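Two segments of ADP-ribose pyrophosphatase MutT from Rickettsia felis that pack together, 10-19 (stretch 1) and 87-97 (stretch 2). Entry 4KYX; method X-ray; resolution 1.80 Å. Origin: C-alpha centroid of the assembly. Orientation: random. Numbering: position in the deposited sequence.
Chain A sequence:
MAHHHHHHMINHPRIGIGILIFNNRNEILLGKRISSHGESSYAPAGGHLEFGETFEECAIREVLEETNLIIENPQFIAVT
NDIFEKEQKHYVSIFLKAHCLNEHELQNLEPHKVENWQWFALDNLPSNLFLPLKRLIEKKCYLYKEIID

Stretch 1, residues 10-19: INHPRIGIGI
Stretch 2 (87-97) EQKHYVSIFLK

Residues 14-19 and 89-97 run side by side as parallel strands, their N-to-C directions 26° apart and their axes approaching to 4.5 Å. Register is constant: Arg-14 lies beside Tyr-91, Ile-15 beside Val-92, and so on to Ile-19 beside Leu-96, with paired CA atoms 4.5-5.0 Å apart. Phi/psi values are extended throughout, from -114/159 at Arg-14 to -117/120 at Ile-19 and from -123/135 at Tyr-91 to -132/155 at Leu-96.

Six backbone hydrogen bonds fix this register. Alternate residues of the first strand use both their N and O: Arg-14 N to His-90 O (2.9 Å), Val-92 N to Arg-14 O (2.8 Å), Gly-16 N to Val-92 O (2.9 Å), Ile-94 N to Gly-16 O (2.8 Å), Gly-18 N to Ile-94 O (2.7 Å) and Leu-96 N to Gly-18 O (2.9 Å). Angles at hydrogen between 159° and 174° make all six nearly linear. The same carbonyls receive CA-H...O contacts, such as Phe-95 CA to Gly-18 O at 3.2 Å.

Before the strand, Asn-11 (chi1 t) points toward its partner and donates from ND2 to Gln-88 O (2.7 Å, 161°). Water 1 accepts from His-90 N at 2.9 Å, and lies 2.8 Å from Asn-11 OD1 and 2.9 Å from His-12 O.

On one face, Ile-15, Ile-17, Val-92, Ile-94 and Leu-96 form an apolar layer: Ile-17 CD1 lies 3.7 Å from Ile-94 CB, and Ile-17 CG2 3.9 Å from Leu-96 CD1. Ile-17 and Ile-94 are both mm.

The other face carries Arg-14, Tyr-91 and Phe-95, each chi1 m. Arg-14 CB meets Tyr-91 CE1 at 3.6 Å. Gly-18 leaves space for Phe-95: an ideal CB there would sit 2.7 Å from Phe-95 CE1, a clash.

Pro-13 CG covers a face of the His-90 ring (chi1 t), 4.1 Å from its centroid and 23° off the normal, a CH-pi contact.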

# COMPACT_ATOMS: atom_id res chain seq x y z
N ILE A 10 -5.83 -11.56 16.14
CA ILE A 10 -4.73 -11.73 15.15
C ILE A 10 -3.93 -10.44 14.98
O ILE A 10 -4.48 -9.31 15.03
CB ILE A 10 -5.26 -12.21 13.77
N ASN A 11 -2.62 -10.60 14.76
CA ASN A 11 -1.74 -9.47 14.47
C ASN A 11 -1.66 -9.22 12.96
O ASN A 11 -0.75 -9.68 12.29
CB ASN A 11 -0.34 -9.76 15.03
CG ASN A 11 0.57 -8.55 15.00
OD1 ASN A 11 0.16 -7.43 14.67
ND2 ASN A 11 1.84 -8.76 15.34
N HIS A 12 -2.64 -8.49 12.46
CA HIS A 12 -2.74 -8.16 11.04
C HIS A 12 -1.79 -7.02 10.60
O HIS A 12 -1.57 -6.05 11.34
CB HIS A 12 -4.19 -7.73 10.74
CG HIS A 12 -5.20 -8.81 10.98
ND1 HIS A 12 -6.47 -8.55 11.44
CD2 HIS A 12 -5.13 -10.15 10.82
CE1 HIS A 12 -7.15 -9.68 11.54
NE2 HIS A 12 -6.35 -10.67 11.16
N PRO A 13 -1.26 -7.10 9.37
CA PRO A 13 -0.58 -5.97 8.75
C PRO A 13 -1.45 -4.68 8.79
O PRO A 13 -2.65 -4.73 8.55
CB PRO A 13 -0.39 -6.45 7.29
CG PRO A 13 -0.35 -7.92 7.40
CD PRO A 13 -1.36 -8.25 8.44
N ARG A 14 -0.82 -3.56 9.08
CA ARG A 14 -1.53 -2.29 9.17
C ARG A 14 -1.13 -1.32 8.09
O ARG A 14 -0.05 -1.39 7.59
CB ARG A 14 -1.25 -1.70 10.54
CG ARG A 14 -1.67 -2.57 11.70
CD ARG A 14 -3.14 -2.38 12.12
NE ARG A 14 -3.71 -1.05 11.83
CZ ARG A 14 -3.89 -0.04 12.68
NH1 ARG A 14 -3.49 -0.08 13.96
NH2 ARG A 14 -4.47 1.07 12.23
N ILE A 15 -1.97 -0.33 7.79
CA ILE A 15 -1.64 0.58 6.76
C ILE A 15 -1.30 1.94 7.39
O ILE A 15 -2.09 2.52 8.13
CB ILE A 15 -2.78 0.76 5.76
CG1 ILE A 15 -3.07 -0.58 5.06
CG2 ILE A 15 -2.43 1.89 4.81
CD1 ILE A 15 -4.52 -0.86 4.73
N GLY A 16 -0.14 2.43 7.03
CA GLY A 16 0.39 3.70 7.51
C GLY A 16 0.45 4.65 6.33
O GLY A 16 0.70 4.25 5.19
N ILE A 17 0.29 5.93 6.58
CA ILE A 17 0.45 6.95 5.57
C ILE A 17 1.67 7.78 6.00
O ILE A 17 1.69 8.30 7.13
CB ILE A 17 -0.84 7.84 5.50
CG1 ILE A 17 -2.09 7.09 5.03
CG2 ILE A 17 -0.57 9.13 4.74
CD1 ILE A 17 -1.99 6.25 3.81
N GLY A 18 2.64 7.98 5.12
CA GLY A 18 3.68 8.96 5.39
C GLY A 18 3.62 10.09 4.40
O GLY A 18 3.39 9.91 3.22
N ILE A 19 3.86 11.30 4.89
CA ILE A 19 3.88 12.47 4.04
C ILE A 19 5.23 13.19 3.99
O ILE A 19 5.77 13.60 5.02
CB ILE A 19 2.83 13.48 4.50
CG1 ILE A 19 1.49 12.74 4.68
CG2 ILE A 19 2.72 14.57 3.44
CD1 ILE A 19 1.20 12.28 6.11
N GLU A 87 9.04 -4.52 17.79
CA GLU A 87 7.66 -4.27 18.19
C GLU A 87 6.67 -5.35 17.73
O GLU A 87 5.51 -5.28 18.13
CB GLU A 87 7.19 -2.89 17.70
CG GLU A 87 7.94 -1.69 18.28
CD GLU A 87 9.19 -1.33 17.50
OE1 GLU A 87 9.74 -2.18 16.77
OE2 GLU A 87 9.64 -0.17 17.64
N GLN A 88 7.10 -6.31 16.92
CA GLN A 88 6.22 -7.29 16.30
C GLN A 88 5.02 -6.64 15.58
O GLN A 88 3.88 -7.04 15.75
CB GLN A 88 5.77 -8.36 17.30
CG GLN A 88 6.85 -9.37 17.64
CD GLN A 88 7.52 -9.94 16.41
OE1 GLN A 88 8.48 -9.37 15.90
NE2 GLN A 88 7.00 -11.07 15.93
N LYS A 89 5.34 -5.63 14.78
CA LYS A 89 4.36 -4.89 14.00
C LYS A 89 4.73 -5.06 12.52
O LYS A 89 5.88 -5.26 12.18
CB LYS A 89 4.41 -3.42 14.40
N HIS A 90 3.73 -5.13 11.66
CA HIS A 90 3.96 -5.20 10.23
C HIS A 90 3.13 -4.04 9.62
O HIS A 90 1.91 -4.01 9.79
CB HIS A 90 3.44 -6.56 9.76
CG HIS A 90 3.55 -6.79 8.28
ND1 HIS A 90 3.42 -8.04 7.73
CD2 HIS A 90 3.80 -5.96 7.24
CE1 HIS A 90 3.56 -7.98 6.43
NE2 HIS A 90 3.78 -6.73 6.10
N TYR A 91 3.79 -3.13 8.91
CA TYR A 91 3.15 -1.99 8.29
C TYR A 91 3.40 -1.93 6.82
O TYR A 91 4.52 -2.12 6.35
CB TYR A 91 3.71 -0.69 8.86
CG TYR A 91 3.10 -0.37 10.14
CD1 TYR A 91 1.91 0.32 10.19
CD2 TYR A 91 3.71 -0.75 11.34
CE1 TYR A 91 1.32 0.64 11.40
CE2 TYR A 91 3.11 -0.45 12.57
CZ TYR A 91 1.92 0.24 12.58
OH TYR A 91 1.32 0.57 13.77
N VAL A 92 2.34 -1.67 6.08
CA VAL A 92 2.47 -1.26 4.71
C VAL A 92 2.36 0.25 4.75
O VAL A 92 1.32 0.79 5.16
CB VAL A 92 1.41 -1.94 3.82
CG1 VAL A 92 1.37 -1.33 2.44
CG2 VAL A 92 1.72 -3.45 3.71
N SER A 93 3.43 0.95 4.37
CA SER A 93 3.40 2.41 4.36
C SER A 93 3.11 2.94 2.96
O SER A 93 3.74 2.52 1.98
CB SER A 93 4.70 2.99 4.84
OG SER A 93 4.97 2.60 6.19
N ILE A 94 2.22 3.89 2.87
CA ILE A 94 1.94 4.61 1.65
C ILE A 94 2.51 5.99 1.81
O ILE A 94 2.14 6.71 2.74
CB ILE A 94 0.44 4.76 1.45
CG1 ILE A 94 -0.22 3.39 1.52
CG2 ILE A 94 0.13 5.51 0.16
CD1 ILE A 94 0.15 2.46 0.45
N PHE A 95 3.43 6.36 0.93
CA PHE A 95 4.01 7.70 0.98
C PHE A 95 3.41 8.59 -0.06
O PHE A 95 3.22 8.19 -1.22
CB PHE A 95 5.50 7.66 0.76
CG PHE A 95 6.25 7.14 1.95
CD1 PHE A 95 6.58 7.98 2.98
CD2 PHE A 95 6.60 5.78 2.03
CE1 PHE A 95 7.30 7.50 4.10
CE2 PHE A 95 7.31 5.32 3.15
CZ PHE A 95 7.64 6.19 4.17
N LEU A 96 3.20 9.84 0.37
CA LEU A 96 2.77 10.89 -0.50
C LEU A 96 3.62 12.13 -0.32
O LEU A 96 4.30 12.24 0.66
CB LEU A 96 1.32 11.24 -0.27
CG LEU A 96 0.31 10.14 -0.46
CD1 LEU A 96 0.03 9.44 0.86
CD2 LEU A 96 -0.92 10.76 -1.04
N LYS A 97 3.68 12.95 -1.33
CA LYS A 97 4.34 14.22 -1.20
C LYS A 97 3.44 15.41 -1.46
O LYS A 97 2.53 15.35 -2.28
CB LYS A 97 5.60 14.30 -2.03
CG LYS A 97 5.44 14.29 -3.50
CD LYS A 97 6.61 15.05 -4.16
CE LYS A 97 6.25 15.22 -5.65
NZ LYS A 97 6.79 14.13 -6.51
O HOH W 1 1.03 -5.72 12.68